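Long-range contacts in alpha-fucosidase (PDB 2EAB), which probably releases alpha-1,2-linked L-fucose from glycans by hydrolysis, this chain being the catalytic portion of a longer bifidobacterial protein: residues P566-L571 against N675-M680; G575-S580 against E652-G657. All coordinates share one frame; numbering follows the deposited sequence.

Overall arrangement
Both contacts lie in the glycoside hydrolase family 95 catalytic domain, away from the calcium site. Contact 1 joins the loop after strand 558-565 to the loop before helix 697-711. It is partly buried, and Glu567 is exposed. Contact 2 is wholly buried and sets the start of helix 577-596 against residues 652-657, an earlier part of the same long connection between helices 632-639 and 697-711. Their centres are 12 Å apart, and Gln568 joins them through Glu652. Contact 1 works mainly through side chains, with two histidines packed on a glutamate, a glutamine and a proline. Contact 2 relies more on backbone groups, bridging waters and a helix cap.

Contact 1: residues P566-L571 against N675-M680; sequences PEQGPL and NQHRHM
Gln568 OE1 lies 3.3 Å from His677 CB and accepts two hydrogen bonds. One comes from Gln672 N, in the same connection as His677. The other comes from a water that also accepts from His677 N. At the far end of this amide, Gln568 NE2 bonds to Glu652 OE1. These bonds hold the amide nearly flat against the His677 ring, with the two planes 10° apart. The two side chains run antiparallel. Gln568 CB makes a CH-pi contact over the ring centre, 3.7 Å from the centroid.

Two loops of the family 95 catalytic domain, an (alpha/alpha)6 barrel in this family, meet here. One follows strand 558-565 and contains the cis peptide between Pro566 and Glu567. Just after that peptide, Glu567 N donates to His677 NE2 at 2.9 Å, tilted 17° from the ring plane. CG of His677 is anti to its backbone N (chi1 -176°), beside Gln568 OE1. The bond to NE2 and a weak one between ND1 and Gln672 OE1 fix the ring's turn.

His679 packs on the Pro566-Glu567 loop. Glu567 CG sits over one face of its ring, 3.3 Å from His679 CE1. The carboxylate lies oblique to that ring, and Glu567 OE1 lies 3.2 Å from His679 CE1. Pro566 O lies 3.0 Å from His679 CB and also accepts from Ser681 OG. The Trp723 ring and a bound 1,2-ethanediol also lie against His679.

Contact 2: residues G575-S580 against E652-G657; sequences GNTYES and EWYFEG
The capped N-terminus of helix 577-596 packs here on the chain at Glu652-Tyr654. Asn576 is the N-cap residue, and its OD1 accepts from Glu579 N at 2.9 Å. The first two helix N-H groups, of Thr577 and Tyr578, turn to the other segment. Thr577 N donates to Glu652 O at 3.2 Å in a nearly straight bond (171°), coming from above the carbonyl plane. Tyr578 N reaches Glu652 O through a water, which donates to that oxygen at 2.8 Å. A second water links Gly575 O to Tyr654 N. A third accepts from Asn576 ND2 and, weakly, from Trp653 NE1.

Tyr654 has the most surface covered by the other segment. Its CG is anti to the carbonyl carbon (chi1 -61°), and the ring reaches the helix start, with CE2 3.5 Å from Asn576 C. Its OH touches Ser580 CB at 3.3 Å and bonds to Pro641 O. An alanine here would probably open a gap beside Asn576 and Ser580 and leave Pro641 O without this partner.

Residues Trp653 to Glu656 form a type I beta turn. Glu656 OE2 folds back to accept from Glu652 N at 2.8 Å. The Glu652 carboxylate leads away, to a hydrogen bond with Ser565 OG and a salt bridge with Arg710. Glu652 O takes one direct and one water-borne bond from the helix start, whose dipole would probably polarise that C=O.

Contact 1: residues P566-L571 against N675-M680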
ATOM      1  N   PRO A 566       7.291  -8.027  16.725  1.00  7.71           N
ATOM      2  CA  PRO A 566       5.914  -7.585  16.968  1.00  8.23           C
ATOM      3  C   PRO A 566       4.912  -8.745  16.861  1.00  8.34           C
ATOM      4  O   PRO A 566       5.025  -9.548  15.935  1.00  7.48           O
ATOM      5  CB  PRO A 566       5.684  -6.550  15.857  1.00  8.71           C
ATOM      6  CG  PRO A 566       7.052  -6.041  15.540  1.00  8.99           C
ATOM      7  CD  PRO A 566       7.914  -7.273  15.621  1.00  7.84           C
ATOM      8  N   GLU A 567       3.961  -8.885  17.790  1.00  8.81           N
ATOM      9  CA  GLU A 567       3.820  -8.122  19.033  1.00 10.31           C
ATOM     10  C   GLU A 567       3.721  -9.121  20.187  1.00  9.64           C
ATOM     11  O   GLU A 567       2.769  -9.081  20.980  1.00  9.73           O
ATOM     12  CB  GLU A 567       2.534  -7.289  19.012  1.00 10.76           C
ATOM     13  CG  GLU A 567       2.550  -6.042  18.157  1.00 13.84           C
ATOM     14  CD  GLU A 567       1.276  -5.214  18.316  1.00 14.00           C
ATOM     15  OE1 GLU A 567       0.970  -4.415  17.401  1.00 18.64           O
ATOM     16  OE2 GLU A 567       0.572  -5.364  19.346  1.00 18.39           O
ATOM     17  N   GLN A 568       4.680 -10.037  20.267  1.00  9.38           N
ATOM     18  CA  GLN A 568       4.706 -11.012  21.358  1.00  9.30           C
ATOM     19  C   GLN A 568       6.138 -11.304  21.781  1.00  9.18           C
ATOM     20  O   GLN A 568       7.081 -10.857  21.129  1.00  8.97           O
ATOM     21  CB  GLN A 568       3.958 -12.300  20.977  1.00  9.37           C
ATOM     22  CG  GLN A 568       4.635 -13.107  19.880  1.00  9.22           C
ATOM     23  CD  GLN A 568       4.036 -14.492  19.683  1.00  9.24           C
ATOM     24  OE1 GLN A 568       3.127 -14.913  20.402  1.00  9.48           O
ATOM     25  NE2 GLN A 568       4.551 -15.212  18.695  1.00  9.78           N
ATOM     26  N   GLY A 569       6.288 -12.044  22.875  1.00  9.53           N
ATOM     27  CA  GLY A 569       7.597 -12.390  23.403  1.00  9.77           C
ATOM     28  C   GLY A 569       8.252 -11.241  24.148  1.00  9.75           C
ATOM     29  O   GLY A 569       7.614 -10.213  24.410  1.00  9.86           O
ATOM     30  N   PRO A 570       9.533 -11.411  24.515  1.00  9.62           N
ATOM     31  CA  PRO A 570      10.277 -10.378  25.239  1.00  9.77           C
ATOM     32  C   PRO A 570      10.535  -9.136  24.396  1.00  9.69           C
ATOM     33  O   PRO A 570      10.678  -9.224  23.171  1.00  9.40           O
ATOM     34  CB  PRO A 570      11.616 -11.056  25.555  1.00  9.95           C
ATOM     35  CG  PRO A 570      11.388 -12.509  25.362  1.00 10.14           C
ATOM     36  CD  PRO A 570      10.349 -12.617  24.296  1.00  9.85           C
ATOM     37  N   LEU A 571      10.629  -7.995  25.072  1.00 10.13           N
ATOM     38  CA  LEU A 571      10.830  -6.702  24.425  1.00 11.38           C
ATOM     39  C   LEU A 571      12.152  -6.582  23.664  1.00 10.89           C
ATOM     40  O   LEU A 571      12.213  -5.947  22.608  1.00 11.37           O
ATOM     41  CB  LEU A 571      10.754  -5.604  25.486  1.00 11.85           C
ATOM     42  CG  LEU A 571       9.852  -4.385  25.289  1.00 14.45           C
ATOM     43  CD1 LEU A 571       8.501  -4.769  24.694  1.00 15.44           C
ATOM     44  CD2 LEU A 571       9.662  -3.693  26.625  1.00 13.04           C
ATOM     45  N   ASN A 675      -0.888 -20.243  20.586  1.00 11.49           N
ATOM     46  CA  ASN A 675      -0.175 -20.301  19.293  1.00 11.14           C
ATOM     47  C   ASN A 675      -0.762 -19.438  18.177  1.00 11.14           C
ATOM     48  O   ASN A 675      -0.248 -19.439  17.051  1.00 11.13           O
ATOM     49  CB  ASN A 675      -0.019 -21.744  18.791  1.00 11.20           C
ATOM     50  CG  ASN A 675       0.693 -22.637  19.782  1.00 11.18           C
ATOM     51  OD1 ASN A 675       1.764 -22.302  20.290  1.00 11.24           O
ATOM     52  ND2 ASN A 675       0.105 -23.800  20.049  1.00 12.36           N
ATOM     53  N   GLN A 676      -1.818 -18.691  18.487  1.00 10.97           N
ATOM     54  CA  GLN A 676      -2.553 -17.945  17.468  1.00 11.40           C
ATOM     55  C   GLN A 676      -2.296 -16.438  17.492  1.00 10.72           C
ATOM     56  O   GLN A 676      -3.190 -15.654  17.193  1.00 10.75           O
ATOM     57  CB  GLN A 676      -4.055 -18.207  17.592  1.00 11.64           C
ATOM     58  CG  GLN A 676      -4.497 -19.619  17.258  1.00 13.33           C
ATOM     59  CD  GLN A 676      -6.007 -19.753  17.326  1.00 13.79           C
ATOM     60  OE1 GLN A 676      -6.733 -19.156  16.531  1.00 18.23           O
ATOM     61  NE2 GLN A 676      -6.485 -20.522  18.292  1.00 17.60           N
ATOM     62  N   HIS A 677      -1.075 -16.030  17.828  1.00 10.28           N
ATOM     63  CA  HIS A 677      -0.738 -14.606  17.810  1.00  9.66           C
ATOM     64  C   HIS A 677      -1.039 -13.977  16.449  1.00  9.54           C
ATOM     65  O   HIS A 677      -0.786 -14.583  15.407  1.00  9.53           O
ATOM     66  CB  HIS A 677       0.721 -14.382  18.197  1.00  9.60           C
ATOM     67  CG  HIS A 677       1.104 -12.937  18.283  1.00  8.83           C
ATOM     68  ND1 HIS A 677       0.534 -12.069  19.189  1.00  9.26           N
ATOM     69  CD2 HIS A 677       1.988 -12.202  17.563  1.00  8.68           C
ATOM     70  CE1 HIS A 677       1.049 -10.864  19.022  1.00  9.65           C
ATOM     71  NE2 HIS A 677       1.936 -10.917  18.045  1.00  9.48           N
ATOM     72  N   ARG A 678      -1.582 -12.763  16.469  1.00  9.45           N
ATOM     73  CA  ARG A 678      -2.053 -12.101  15.253  1.00  9.43           C
ATOM     74  C   ARG A 678      -0.937 -11.774  14.256  1.00  9.10           C
ATOM     75  O   ARG A 678      -1.112 -11.935  13.044  1.00  9.60           O
ATOM     76  CB  ARG A 678      -2.844 -10.839  15.601  1.00  9.36           C
ATOM     77  CG  ARG A 678      -3.555 -10.220  14.417  1.00 10.20           C
ATOM     78  CD  ARG A 678      -4.559  -9.200  14.883  1.00 11.46           C
ATOM     79  NE  ARG A 678      -5.340  -8.663  13.776  1.00 10.77           N
ATOM     80  CZ  ARG A 678      -5.429  -7.371  13.478  1.00 10.47           C
ATOM     81  NH1 ARG A 678      -4.794  -6.462  14.213  1.00 10.07           N
ATOM     82  NH2 ARG A 678      -6.175  -6.986  12.454  1.00 10.56           N
ATOM     83  N   HIS A 679       0.200 -11.309  14.763  1.00  8.57           N
ATOM     84  CA  HIS A 679       1.363 -11.057  13.922  1.00  8.31           C
ATOM     85  C   HIS A 679       2.070 -12.364  13.580  1.00  7.71           C
ATOM     86  O   HIS A 679       2.020 -13.322  14.348  1.00  8.05           O
ATOM     87  CB  HIS A 679       2.357 -10.154  14.644  1.00  8.49           C
ATOM     88  CG  HIS A 679       1.939  -8.719  14.730  1.00  9.35           C
ATOM     89  ND1 HIS A 679       0.991  -8.266  15.622  1.00 11.43           N
ATOM     90  CD2 HIS A 679       2.376  -7.630  14.058  1.00  9.20           C
ATOM     91  CE1 HIS A 679       0.845  -6.961  15.476  1.00 11.73           C
ATOM     92  NE2 HIS A 679       1.673  -6.550  14.534  1.00 12.36           N
ATOM     93  N   MET A 680       2.743 -12.373  12.433  1.00  7.86           N
ATOM     94  CA  MET A 680       3.613 -13.472  12.020  1.00  7.94           C
ATOM     95  C   MET A 680       4.906 -12.840  11.515  1.00  7.44           C
ATOM     96  O   MET A 680       5.277 -12.978  10.342  1.00  7.76           O
ATOM     97  CB  MET A 680       2.958 -14.320  10.924  1.00  8.14           C
ATOM     98  CG  MET A 680       1.515 -14.717  11.214  1.00  8.85           C
ATOM     99  SD  MET A 680       0.822 -15.889  10.037  1.00  9.17           S
ATOM    100  CE  MET A 680       1.033 -14.991   8.494  1.00 10.55           C
TER
HETATM  101  O   HOH W   1       1.360 -17.366  19.455  1.00 10.26           O

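Contact 2: residues G575-S580 against E652-G657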
ATOM      1  N   GLY A 575      18.670 -10.046  18.492  1.00  7.58           N
ATOM      2  CA  GLY A 575      18.117 -10.217  17.161  1.00  7.57           C
ATOM      3  C   GLY A 575      16.861 -11.060  17.193  1.00  7.24           C
ATOM      4  O   GLY A 575      16.393 -11.477  18.257  1.00  7.40           O
ATOM      5  N   ASN A 576      16.314 -11.312  16.012  1.00  6.90           N
ATOM      6  CA  ASN A 576      15.190 -12.224  15.834  1.00  6.75           C
ATOM      7  C   ASN A 576      15.004 -12.500  14.348  1.00  6.58           C
ATOM      8  O   ASN A 576      15.628 -11.860  13.504  1.00  6.29           O
ATOM      9  CB  ASN A 576      13.896 -11.718  16.511  1.00  6.92           C
ATOM     10  CG  ASN A 576      13.440 -10.358  16.003  1.00  6.79           C
ATOM     11  OD1 ASN A 576      13.668  -9.987  14.845  1.00  7.51           O
ATOM     12  ND2 ASN A 576      12.768  -9.609  16.873  1.00  7.37           N
ATOM     13  N   THR A 577      14.140 -13.452  14.038  1.00  6.67           N
ATOM     14  CA  THR A 577      13.940 -13.881  12.662  1.00  6.97           C
ATOM     15  C   THR A 577      13.324 -12.772  11.809  1.00  6.56           C
ATOM     16  O   THR A 577      13.690 -12.613  10.640  1.00  6.92           O
ATOM     17  CB  THR A 577      13.084 -15.139  12.637  1.00  6.94           C
ATOM     18  OG1 THR A 577      13.744 -16.129  13.433  1.00  7.07           O
ATOM     19  CG2 THR A 577      12.885 -15.665  11.214  1.00  7.32           C
ATOM     20  N   TYR A 578      12.410 -12.005  12.401  1.00  6.51           N
ATOM     21  CA  TYR A 578      11.800 -10.846  11.759  1.00  6.49           C
ATOM     22  C   TYR A 578      12.871  -9.899  11.191  1.00  6.41           C
ATOM     23  O   TYR A 578      12.938  -9.663   9.975  1.00  6.52           O
ATOM     24  CB  TYR A 578      10.866 -10.164  12.776  1.00  6.58           C
ATOM     25  CG  TYR A 578      10.611  -8.692  12.557  1.00  6.65           C
ATOM     26  CD1 TYR A 578       9.930  -8.231  11.432  1.00  6.98           C
ATOM     27  CD2 TYR A 578      11.031  -7.758  13.501  1.00  6.98           C
ATOM     28  CE1 TYR A 578       9.706  -6.865  11.237  1.00  7.32           C
ATOM     29  CE2 TYR A 578      10.811  -6.403  13.321  1.00  7.57           C
ATOM     30  CZ  TYR A 578      10.149  -5.961  12.195  1.00  6.53           C
ATOM     31  OH  TYR A 578       9.970  -4.602  12.039  1.00  7.17           O
ATOM     32  N   GLU A 579      13.749  -9.399  12.056  1.00  6.35           N
ATOM     33  CA  GLU A 579      14.748  -8.431  11.601  1.00  6.38           C
ATOM     34  C   GLU A 579      15.822  -9.050  10.718  1.00  6.27           C
ATOM     35  O   GLU A 579      16.226  -8.450   9.722  1.00  6.40           O
ATOM     36  CB  GLU A 579      15.390  -7.687  12.773  1.00  6.56           C
ATOM     37  CG  GLU A 579      14.429  -6.748  13.488  1.00  6.95           C
ATOM     38  CD  GLU A 579      15.114  -5.621  14.248  1.00  7.57           C
ATOM     39  OE1 GLU A 579      16.355  -5.624  14.380  1.00  8.72           O
ATOM     40  OE2 GLU A 579      14.396  -4.718  14.731  1.00  8.49           O
ATOM     41  N   SER A 580      16.282 -10.246  11.072  1.00  6.30           N
ATOM     42  CA  SER A 580      17.301 -10.906  10.259  1.00  6.75           C
ATOM     43  C   SER A 580      16.799 -11.255   8.867  1.00  6.52           C
ATOM     44  O   SER A 580      17.554 -11.142   7.901  1.00  6.31           O
ATOM     45  CB  SER A 580      17.873 -12.134  10.958  1.00  6.95           C
ATOM     46  OG  SER A 580      18.629 -11.728  12.081  1.00  7.82           O
ATOM     47  N   GLU A 652      10.883 -18.157  15.699  1.00  7.11           N
ATOM     48  CA  GLU A 652      10.661 -16.717  15.754  1.00  7.04           C
ATOM     49  C   GLU A 652      11.819 -16.023  16.489  1.00  6.82           C
ATOM     50  O   GLU A 652      12.168 -14.880  16.164  1.00  7.05           O
ATOM     51  CB  GLU A 652       9.291 -16.412  16.377  1.00  7.16           C
ATOM     52  CG  GLU A 652       8.956 -14.920  16.452  1.00  7.07           C
ATOM     53  CD  GLU A 652       7.473 -14.609  16.616  1.00  7.39           C
ATOM     54  OE1 GLU A 652       6.649 -15.539  16.759  1.00  7.72           O
ATOM     55  OE2 GLU A 652       7.135 -13.406  16.613  1.00  7.99           O
ATOM     56  N   TRP A 653      12.420 -16.733  17.448  1.00  7.33           N
ATOM     57  CA  TRP A 653      13.601 -16.264  18.173  1.00  7.82           C
ATOM     58  C   TRP A 653      14.690 -17.317  18.114  1.00  7.88           C
ATOM     59  O   TRP A 653      14.399 -18.513  18.064  1.00  7.80           O
ATOM     60  CB  TRP A 653      13.272 -15.979  19.639  1.00  8.10           C
ATOM     61  CG  TRP A 653      12.212 -14.949  19.813  1.00  8.51           C
ATOM     62  CD1 TRP A 653      12.381 -13.590  19.863  1.00  8.45           C
ATOM     63  CD2 TRP A 653      10.811 -15.186  19.943  1.00  8.32           C
ATOM     64  NE1 TRP A 653      11.164 -12.970  20.020  1.00  8.33           N
ATOM     65  CE2 TRP A 653      10.183 -13.927  20.077  1.00  8.33           C
ATOM     66  CE3 TRP A 653      10.019 -16.345  19.969  1.00  8.26           C
ATOM     67  CZ2 TRP A 653       8.802 -13.794  20.226  1.00  8.63           C
ATOM     68  CZ3 TRP A 653       8.651 -16.211  20.122  1.00  9.07           C
ATOM     69  CH2 TRP A 653       8.055 -14.945  20.249  1.00  9.07           C
ATOM     70  N   TYR A 654      15.941 -16.884  18.149  1.00  8.27           N
ATOM     71  CA  TYR A 654      17.057 -17.827  18.035  1.00  8.72           C
ATOM     72  C   TYR A 654      17.295 -18.667  19.283  1.00  9.30           C
ATOM     73  O   TYR A 654      17.987 -19.686  19.213  1.00 10.05           O
ATOM     74  CB  TYR A 654      18.329 -17.128  17.512  1.00  8.76           C
ATOM     75  CG  TYR A 654      18.069 -16.561  16.144  1.00  8.69           C
ATOM     76  CD1 TYR A 654      17.747 -17.409  15.083  1.00  9.18           C
ATOM     77  CD2 TYR A 654      18.061 -15.185  15.916  1.00  8.71           C
ATOM     78  CE1 TYR A 654      17.449 -16.906  13.825  1.00  9.33           C
ATOM     79  CE2 TYR A 654      17.764 -14.672  14.655  1.00  8.51           C
ATOM     80  CZ  TYR A 654      17.458 -15.538  13.618  1.00  8.30           C
ATOM     81  OH  TYR A 654      17.152 -15.022  12.381  1.00  8.23           O
ATOM     82  N   PHE A 655      16.706 -18.269  20.410  1.00  9.33           N
ATOM     83  CA  PHE A 655      16.742 -19.110  21.612  1.00  9.75           C
ATOM     84  C   PHE A 655      15.611 -20.149  21.687  1.00  9.81           C
ATOM     85  O   PHE A 655      15.531 -20.922  22.648  1.00 10.17           O
ATOM     86  CB  PHE A 655      16.849 -18.283  22.915  1.00 10.09           C
ATOM     87  CG  PHE A 655      15.754 -17.250  23.122  1.00 10.56           C
ATOM     88  CD1 PHE A 655      14.416 -17.519  22.840  1.00 11.23           C
ATOM     89  CD2 PHE A 655      16.076 -16.012  23.671  1.00 12.74           C
ATOM     90  CE1 PHE A 655      13.428 -16.558  23.064  1.00 11.72           C
ATOM     91  CE2 PHE A 655      15.100 -15.049  23.897  1.00 12.92           C
ATOM     92  CZ  PHE A 655      13.774 -15.322  23.592  1.00 12.23           C
ATOM     93  N   GLU A 656      14.751 -20.169  20.672  1.00  9.90           N
ATOM     94  CA  GLU A 656      13.590 -21.054  20.637  1.00  9.90           C
ATOM     95  C   GLU A 656      13.980 -22.517  20.412  1.00  9.97           C
ATOM     96  O   GLU A 656      14.937 -22.811  19.697  1.00 10.30           O
ATOM     97  CB  GLU A 656      12.652 -20.573  19.529  1.00  9.83           C
ATOM     98  CG  GLU A 656      11.330 -21.303  19.382  1.00 10.11           C
ATOM     99  CD  GLU A 656      10.430 -20.639  18.353  1.00  9.75           C
ATOM    100  OE1 GLU A 656       9.630 -21.348  17.710  1.00 10.29           O
ATOM    101  OE2 GLU A 656      10.532 -19.402  18.176  1.00  8.88           O
ATOM    102  N   GLY A 657      13.236 -23.424  21.042  1.00 10.15           N
ATOM    103  CA  GLY A 657      13.378 -24.861  20.794  1.00 10.52           C
ATOM    104  C   GLY A 657      12.113 -25.340  20.112  1.00 10.63           C
ATOM    105  O   GLY A 657      11.943 -25.166  18.899  1.00 10.80           O
TER
HETATM  106  O   HOH W   2      16.040 -14.160  18.860  1.00  9.32           O
HETATM  107  O   HOH W   3      12.627 -10.304  19.679  1.00  7.86           O
HETATM  108  O   HOH W   4      11.033 -12.714  14.801  1.00  6.86           O